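Glutamine cyclotransferase (Zymomonas mobilis, PDB 3NOL) catalyses the cyclisation of N-terminal glutamine to pyroglutamate, releasing ammonia, as a bacterial glutaminyl cyclase built on a beta-propeller. Local coordinates at residues S25-Y37 with V204-E216. Residues are numbered along the deposited sequence; the frame is centred on the assembly and turned at random.
Sequences SIPIYDYQIVHSY and VTGIIDLNGILAE
Three backbone hydrogen bonds join residues 27-29 to strand 204-209 in parallel. Tyr29 N donates to Ile207 O (2.7 Å). Ile207 N binds Pro27 O, and Asp209 N binds Tyr29 O. Past Asp209 the two chain segments diverge. A water bridges them there, donating to Asp30 OD1 and Asp209 O.

Apolar contacts flank this ladder. Ile26 CG2 packs against Ile207 CD1 at 3.8 Å, and Tyr29 CB meets Ile208 CG1. Further on, the Tyr31 ring lies against the turn 210-213. Leu210 CD2 touches its CD1, and Asp209 O sits at its edge, in plane. Ile213 CD1 lies over one ring face in a CH-pi contact, 4.0 Å from the centroid.

Polar side chains close the far end. Tyr31 OH donates to Glu216 OE2 (2.8 Å) from above the carboxylate plane. A second water links Glu216 OE1 to Ile33 N. With an alanine here instead of Tyr31, Ile213 would probably lose its CH-pi contact and Glu216 OE2 this donor. Arg257 forms salt bridges with Asp30 and Asp209, which probably eases their repulsion.

Strand 28-38 completes the C-terminal blade beside strand 248-256, probably closing the propeller ring. The parallel backbone bonds join it to the preceding blade; Tyr31 and the second water link it to Glu216.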
ATOM      1  N   SER A  25      -7.547  24.790  -5.484  1.00 24.95           N
ATOM      2  CA  SER A  25      -6.322  24.697  -6.327  1.00 24.37           C
ATOM      3  C   SER A  25      -5.832  23.257  -6.529  1.00 22.73           C
ATOM      4  O   SER A  25      -5.252  22.955  -7.583  1.00 23.43           O
ATOM      5  CB  SER A  25      -5.192  25.561  -5.755  1.00 24.84           C
ATOM      6  OG  SER A  25      -4.011  25.433  -6.543  1.00 28.12           O
ATOM      7  N   ILE A  26      -6.035  22.387  -5.533  1.00 20.11           N
ATOM      8  CA  ILE A  26      -5.585  20.989  -5.640  1.00 16.89           C
ATOM      9  C   ILE A  26      -6.518  20.242  -6.593  1.00 15.46           C
ATOM     10  O   ILE A  26      -7.704  20.055  -6.272  1.00 14.56           O
ATOM     11  CB  ILE A  26      -5.559  20.234  -4.270  1.00 16.77           C
ATOM     12  CG1 ILE A  26      -4.671  20.944  -3.231  1.00 16.32           C
ATOM     13  CG2 ILE A  26      -5.107  18.789  -4.463  1.00 16.57           C
ATOM     14  CD1 ILE A  26      -4.599  20.210  -1.866  1.00 15.87           C
ATOM     15  N   PRO A  27      -5.991  19.806  -7.760  1.00 14.81           N
ATOM     16  CA  PRO A  27      -6.875  19.083  -8.691  1.00 13.75           C
ATOM     17  C   PRO A  27      -7.399  17.770  -8.119  1.00 13.31           C
ATOM     18  O   PRO A  27      -6.689  17.076  -7.386  1.00 11.28           O
ATOM     19  CB  PRO A  27      -5.992  18.802  -9.921  1.00 14.53           C
ATOM     20  CG  PRO A  27      -4.581  19.115  -9.539  1.00 15.38           C
ATOM     21  CD  PRO A  27      -4.616  19.956  -8.268  1.00 14.49           C
ATOM     22  N   ILE A  28      -8.643  17.455  -8.470  1.00 12.36           N
ATOM     23  CA  ILE A  28      -9.308  16.235  -8.057  1.00 12.43           C
ATOM     24  C   ILE A  28      -9.353  15.337  -9.298  1.00 12.10           C
ATOM     25  O   ILE A  28      -9.618  15.823 -10.410  1.00 11.51           O
ATOM     26  CB  ILE A  28     -10.744  16.523  -7.535  1.00 13.07           C
ATOM     27  CG1 ILE A  28     -10.692  17.446  -6.298  1.00 14.18           C
ATOM     28  CG2 ILE A  28     -11.486  15.225  -7.188  1.00 13.39           C
ATOM     29  CD1 ILE A  28     -12.013  18.136  -5.953  1.00 13.53           C
ATOM     30  N   TYR A  29      -9.102  14.043  -9.099  1.00 10.90           N
ATOM     31  CA  TYR A  29      -9.123  13.060 -10.189  1.00 10.77           C
ATOM     32  C   TYR A  29     -10.254  12.067  -9.972  1.00 10.97           C
ATOM     33  O   TYR A  29     -10.398  11.516  -8.881  1.00 10.60           O
ATOM     34  CB  TYR A  29      -7.778  12.319 -10.283  1.00 10.37           C
ATOM     35  CG  TYR A  29      -6.647  13.247 -10.666  1.00 11.54           C
ATOM     36  CD1 TYR A  29      -6.282  13.422 -12.004  1.00 11.54           C
ATOM     37  CD2 TYR A  29      -5.980  13.994  -9.693  1.00 10.88           C
ATOM     38  CE1 TYR A  29      -5.253  14.294 -12.353  1.00 10.17           C
ATOM     39  CE2 TYR A  29      -4.970  14.875 -10.018  1.00 10.67           C
ATOM     40  CZ  TYR A  29      -4.612  15.030 -11.343  1.00 10.72           C
ATOM     41  OH  TYR A  29      -3.607  15.909 -11.637  1.00 12.45           O
ATOM     42  N   ASP A  30     -11.063  11.879 -11.016  1.00 11.36           N
ATOM     43  CA  ASP A  30     -12.064  10.838 -11.039  1.00 12.02           C
ATOM     44  C   ASP A  30     -11.488   9.588 -11.681  1.00 11.36           C
ATOM     45  O   ASP A  30     -10.527   9.660 -12.431  1.00 11.82           O
ATOM     46  CB  ASP A  30     -13.307  11.306 -11.791  1.00 12.88           C
ATOM     47  CG  ASP A  30     -14.072  12.358 -11.018  1.00 14.14           C
ATOM     48  OD1 ASP A  30     -14.408  12.086  -9.844  1.00 16.43           O
ATOM     49  OD2 ASP A  30     -14.316  13.450 -11.569  1.00 14.97           O
ATOM     50  N   TYR A  31     -12.068   8.446 -11.352  1.00 11.18           N
ATOM     51  CA  TYR A  31     -11.570   7.183 -11.861  1.00 11.26           C
ATOM     52  C   TYR A  31     -12.472   6.652 -12.994  1.00 11.18           C
ATOM     53  O   TYR A  31     -13.677   6.988 -13.067  1.00 11.22           O
ATOM     54  CB  TYR A  31     -11.488   6.152 -10.727  1.00 11.68           C
ATOM     55  CG  TYR A  31     -12.844   5.739 -10.243  1.00 11.44           C
ATOM     56  CD1 TYR A  31     -13.469   6.425  -9.180  1.00 12.78           C
ATOM     57  CD2 TYR A  31     -13.552   4.699 -10.870  1.00 12.70           C
ATOM     58  CE1 TYR A  31     -14.741   6.075  -8.751  1.00 11.65           C
ATOM     59  CE2 TYR A  31     -14.835   4.350 -10.444  1.00 12.99           C
ATOM     60  CZ  TYR A  31     -15.418   5.045  -9.383  1.00 13.05           C
ATOM     61  OH  TYR A  31     -16.680   4.692  -8.976  1.00 12.68           O
ATOM     62  N   GLN A  32     -11.878   5.793 -13.828  1.00 10.67           N
ATOM     63  CA  GLN A  32     -12.590   4.901 -14.748  1.00 10.91           C
ATOM     64  C   GLN A  32     -12.052   3.482 -14.527  1.00 10.38           C
ATOM     65  O   GLN A  32     -10.823   3.267 -14.536  1.00 10.68           O
ATOM     66  CB  GLN A  32     -12.337   5.280 -16.216  1.00 10.07           C
ATOM     67  CG  GLN A  32     -12.721   6.703 -16.594  1.00 13.28           C
ATOM     68  CD  GLN A  32     -11.645   7.711 -16.237  1.00 17.44           C
ATOM     69  OE1 GLN A  32     -10.459   7.516 -16.541  1.00 19.10           O
ATOM     70  NE2 GLN A  32     -12.053   8.801 -15.581  1.00 18.90           N
ATOM     71  N   ILE A  33     -12.958   2.542 -14.291  1.00  9.99           N
ATOM     72  CA  ILE A  33     -12.575   1.132 -14.119  1.00 10.09           C
ATOM     73  C   ILE A  33     -12.265   0.519 -15.473  1.00 10.02           C
ATOM     74  O   ILE A  33     -13.127   0.514 -16.369  1.00 10.97           O
ATOM     75  CB  ILE A  33     -13.676   0.308 -13.410  1.00 10.31           C
ATOM     76  CG1 ILE A  33     -13.892   0.832 -11.985  1.00 11.00           C
ATOM     77  CG2 ILE A  33     -13.316  -1.181 -13.411  1.00 10.13           C
ATOM     78  CD1 ILE A  33     -15.102   0.254 -11.254  1.00 11.11           C
ATOM     79  N   VAL A  34     -11.043   0.016 -15.623  1.00  9.53           N
ATOM     80  CA  VAL A  34     -10.617  -0.691 -16.841  1.00 10.23           C
ATOM     81  C   VAL A  34     -10.972  -2.181 -16.760  1.00 10.55           C
ATOM     82  O   VAL A  34     -11.512  -2.764 -17.724  1.00 11.46           O
ATOM     83  CB  VAL A  34      -9.087  -0.524 -17.094  1.00  9.35           C
ATOM     84  CG1 VAL A  34      -8.680  -1.218 -18.417  1.00 10.10           C
ATOM     85  CG2 VAL A  34      -8.695   0.950 -17.120  1.00 10.41           C
ATOM     86  N   HIS A  35     -10.638  -2.784 -15.616  1.00 10.18           N
ATOM     87  CA  HIS A  35     -10.981  -4.160 -15.264  1.00 11.11           C
ATOM     88  C   HIS A  35     -11.221  -4.260 -13.762  1.00 10.86           C
ATOM     89  O   HIS A  35     -10.671  -3.464 -12.989  1.00 10.12           O
ATOM     90  CB  HIS A  35      -9.850  -5.139 -15.613  1.00 10.84           C
ATOM     91  CG  HIS A  35      -9.481  -5.148 -17.062  1.00 14.51           C
ATOM     92  ND1 HIS A  35     -10.357  -5.545 -18.050  1.00 15.82           N
ATOM     93  CD2 HIS A  35      -8.326  -4.820 -17.689  1.00 16.09           C
ATOM     94  CE1 HIS A  35      -9.761  -5.451 -19.225  1.00 17.60           C
ATOM     95  NE2 HIS A  35      -8.528  -5.020 -19.034  1.00 17.83           N
ATOM     96  N   SER A  36     -12.039  -5.237 -13.361  1.00 10.94           N
ATOM     97  CA  SER A  36     -12.173  -5.626 -11.955  1.00 11.87           C
ATOM     98  C   SER A  36     -11.687  -7.059 -11.857  1.00 11.76           C
ATOM     99  O   SER A  36     -12.064  -7.901 -12.684  1.00 12.56           O
ATOM    100  CB  SER A  36     -13.639  -5.580 -11.496  1.00 12.07           C
ATOM    101  OG  SER A  36     -14.177  -4.294 -11.706  1.00 16.97           O
ATOM    102  N   TYR A  37     -10.846  -7.328 -10.865  1.00  9.71           N
ATOM    103  CA  TYR A  37     -10.329  -8.666 -10.610  1.00  9.29           C
ATOM    104  C   TYR A  37     -10.769  -9.138  -9.225  1.00  8.81           C
ATOM    105  O   TYR A  37     -10.949  -8.313  -8.335  1.00  7.58           O
ATOM    106  CB  TYR A  37      -8.801  -8.654 -10.697  1.00  9.82           C
ATOM    107  CG  TYR A  37      -8.311  -8.306 -12.082  1.00 10.44           C
ATOM    108  CD1 TYR A  37      -8.543  -9.168 -13.153  1.00 11.37           C
ATOM    109  CD2 TYR A  37      -7.669  -7.097 -12.330  1.00 11.27           C
ATOM    110  CE1 TYR A  37      -8.107  -8.845 -14.443  1.00 12.27           C
ATOM    111  CE2 TYR A  37      -7.252  -6.759 -13.613  1.00 12.40           C
ATOM    112  CZ  TYR A  37      -7.469  -7.651 -14.659  1.00 13.40           C
ATOM    113  OH  TYR A  37      -7.050  -7.319 -15.934  1.00 15.68           O
ATOM    114  N   VAL A 204       0.486  17.871  -0.863  1.00  7.16           N
ATOM    115  CA  VAL A 204      -0.479  17.164  -1.694  1.00  7.09           C
ATOM    116  C   VAL A 204      -0.718  18.004  -2.969  1.00  7.57           C
ATOM    117  O   VAL A 204      -1.068  19.177  -2.892  1.00  7.32           O
ATOM    118  CB  VAL A 204      -1.796  16.892  -0.918  1.00  7.02           C
ATOM    119  CG1 VAL A 204      -2.893  16.403  -1.843  1.00  6.25           C
ATOM    120  CG2 VAL A 204      -1.542  15.895   0.256  1.00  7.87           C
ATOM    121  N   THR A 205      -0.485  17.391  -4.124  1.00  7.41           N
ATOM    122  CA  THR A 205      -0.672  18.059  -5.406  1.00  8.87           C
ATOM    123  C   THR A 205      -1.883  17.553  -6.183  1.00  8.87           C
ATOM    124  O   THR A 205      -2.175  18.066  -7.266  1.00  8.77           O
ATOM    125  CB  THR A 205       0.583  17.930  -6.269  1.00  9.32           C
ATOM    126  OG1 THR A 205       0.855  16.544  -6.469  1.00 11.15           O
ATOM    127  CG2 THR A 205       1.781  18.612  -5.562  1.00 11.87           C
ATOM    128  N   GLY A 206      -2.564  16.541  -5.651  1.00  8.50           N
ATOM    129  CA  GLY A 206      -3.769  16.025  -6.273  1.00  7.75           C
ATOM    130  C   GLY A 206      -4.477  15.046  -5.361  1.00  8.45           C
ATOM    131  O   GLY A 206      -3.854  14.445  -4.453  1.00  7.31           O
ATOM    132  N   ILE A 207      -5.770  14.896  -5.607  1.00  7.65           N
ATOM    133  CA  ILE A 207      -6.583  14.016  -4.807  1.00  8.24           C
ATOM    134  C   ILE A 207      -7.413  13.155  -5.738  1.00  8.52           C
ATOM    135  O   ILE A 207      -8.173  13.664  -6.578  1.00  8.56           O
ATOM    136  CB  ILE A 207      -7.517  14.788  -3.813  1.00  9.04           C
ATOM    137  CG1 ILE A 207      -6.692  15.674  -2.855  1.00  9.25           C
ATOM    138  CG2 ILE A 207      -8.386  13.784  -3.035  1.00 10.26           C
ATOM    139  CD1 ILE A 207      -7.478  16.879  -2.269  1.00  9.63           C
ATOM    140  N   ILE A 208      -7.251  11.846  -5.573  1.00  7.63           N
ATOM    141  CA  ILE A 208      -8.057  10.858  -6.289  1.00  7.91           C
ATOM    142  C   ILE A 208      -9.279  10.493  -5.460  1.00  8.08           C
ATOM    143  O   ILE A 208      -9.159  10.002  -4.341  1.00  7.44           O
ATOM    144  CB  ILE A 208      -7.221   9.607  -6.600  1.00  8.18           C
ATOM    145  CG1 ILE A 208      -6.019   9.995  -7.486  1.00  9.38           C
ATOM    146  CG2 ILE A 208      -8.099   8.509  -7.221  1.00  8.48           C
ATOM    147  CD1 ILE A 208      -4.827   9.033  -7.331  1.00 12.35           C
ATOM    148  N   ASP A 209     -10.457  10.741  -6.017  1.00  8.13           N
ATOM    149  CA  ASP A 209     -11.714  10.514  -5.304  1.00  8.90           C
ATOM    150  C   ASP A 209     -12.322   9.178  -5.749  1.00  9.05           C
ATOM    151  O   ASP A 209     -12.856   9.071  -6.862  1.00  8.82           O
ATOM    152  CB  ASP A 209     -12.685  11.672  -5.599  1.00  9.50           C
ATOM    153  CG  ASP A 209     -13.988  11.576  -4.811  1.00 10.97           C
ATOM    154  OD1 ASP A 209     -14.194  10.598  -4.063  1.00 10.29           O
ATOM    155  OD2 ASP A 209     -14.830  12.511  -4.947  1.00 15.56           O
ATOM    156  N   LEU A 210     -12.216   8.160  -4.895  1.00  8.85           N
ATOM    157  CA  LEU A 210     -12.822   6.846  -5.161  1.00  9.45           C
ATOM    158  C   LEU A 210     -14.192   6.613  -4.495  1.00 10.56           C
ATOM    159  O   LEU A 210     -14.664   5.491  -4.450  1.00 11.23           O
ATOM    160  CB  LEU A 210     -11.853   5.696  -4.805  1.00  8.61           C
ATOM    161  CG  LEU A 210     -10.514   5.737  -5.565  1.00  8.93           C
ATOM    162  CD1 LEU A 210      -9.647   4.520  -5.230  1.00 10.10           C
ATOM    163  CD2 LEU A 210     -10.698   5.880  -7.081  1.00  9.50           C
ATOM    164  N   ASN A 211     -14.817   7.666  -3.970  1.00 12.01           N
ATOM    165  CA  ASN A 211     -16.159   7.516  -3.419  1.00 13.02           C
ATOM    166  C   ASN A 211     -17.091   6.946  -4.472  1.00 13.99           C
ATOM    167  O   ASN A 211     -17.040   7.347  -5.637  1.00 13.97           O
ATOM    168  CB  ASN A 211     -16.672   8.832  -2.845  1.00 13.51           C
ATOM    169  CG  ASN A 211     -16.119   9.101  -1.464  1.00 14.01           C
ATOM    170  OD1 ASN A 211     -16.517   8.452  -0.496  1.00 15.79           O
ATOM    171  ND2 ASN A 211     -15.197  10.055  -1.362  1.00 15.60           N
ATOM    172  N   GLY A 212     -17.892   5.965  -4.066  1.00 14.53           N
ATOM    173  CA  GLY A 212     -18.836   5.315  -4.979  1.00 15.26           C
ATOM    174  C   GLY A 212     -18.319   4.108  -5.750  1.00 15.24           C
ATOM    175  O   GLY A 212     -19.106   3.394  -6.396  1.00 15.66           O
ATOM    176  N   ILE A 213     -17.011   3.851  -5.682  1.00 15.01           N
ATOM    177  CA  ILE A 213     -16.433   2.705  -6.381  1.00 15.23           C
ATOM    178  C   ILE A 213     -17.013   1.354  -5.888  1.00 15.60           C
ATOM    179  O   ILE A 213     -17.126   0.421  -6.670  1.00 15.94           O
ATOM    180  CB  ILE A 213     -14.869   2.728  -6.396  1.00 15.12           C
ATOM    181  CG1 ILE A 213     -14.335   1.896  -7.566  1.00 14.51           C
ATOM    182  CG2 ILE A 213     -14.307   2.295  -5.043  1.00 15.46           C
ATOM    183  CD1 ILE A 213     -12.908   2.131  -7.901  1.00 13.83           C
ATOM    184  N   LEU A 214     -17.402   1.272  -4.613  1.00 16.95           N
ATOM    185  CA  LEU A 214     -18.013   0.032  -4.086  1.00 17.64           C
ATOM    186  C   LEU A 214     -19.314  -0.348  -4.773  1.00 18.27           C
ATOM    187  O   LEU A 214     -19.658  -1.526  -4.827  1.00 19.05           O
ATOM    188  CB  LEU A 214     -18.222   0.093  -2.571  1.00 18.04           C
ATOM    189  CG  LEU A 214     -17.062  -0.344  -1.686  1.00 19.13           C
ATOM    190  CD1 LEU A 214     -17.584  -0.556  -0.256  1.00 19.60           C
ATOM    191  CD2 LEU A 214     -16.368  -1.610  -2.219  1.00 18.89           C
ATOM    192  N   ALA A 215     -20.035   0.656  -5.273  1.00 18.04           N
ATOM    193  CA  ALA A 215     -21.276   0.456  -6.024  1.00 18.28           C
ATOM    194  C   ALA A 215     -21.031  -0.285  -7.353  1.00 17.96           C
ATOM    195  O   ALA A 215     -21.955  -0.876  -7.921  1.00 18.10           O
ATOM    196  CB  ALA A 215     -21.968   1.817  -6.269  1.00 18.42           C
ATOM    197  N   GLU A 216     -19.775  -0.268  -7.817  1.00 17.61           N
ATOM    198  CA  GLU A 216     -19.349  -0.948  -9.045  1.00 17.41           C
ATOM    199  C   GLU A 216     -18.586  -2.271  -8.759  1.00 16.70           C
ATOM    200  O   GLU A 216     -18.012  -2.881  -9.674  1.00 17.04           O
ATOM    201  CB  GLU A 216     -18.487   0.008  -9.904  1.00 17.23           C
ATOM    202  CG  GLU A 216     -19.276   1.237 -10.441  1.00 19.49           C
ATOM    203  CD  GLU A 216     -18.418   2.221 -11.244  1.00 19.55           C
ATOM    204  OE1 GLU A 216     -17.847   1.830 -12.293  1.00 22.99           O
ATOM    205  OE2 GLU A 216     -18.323   3.397 -10.833  1.00 22.86           O
TER
HETATM  206  O   HOH W   1     -14.455   9.427  -9.093  1.00 17.75           O
HETATM  207  O   HOH W   2     -15.909   3.143 -13.911  1.00 18.50           O
HETATM  208  O   HOH W   3     -16.707  -5.319 -10.238  1.00 18.18           O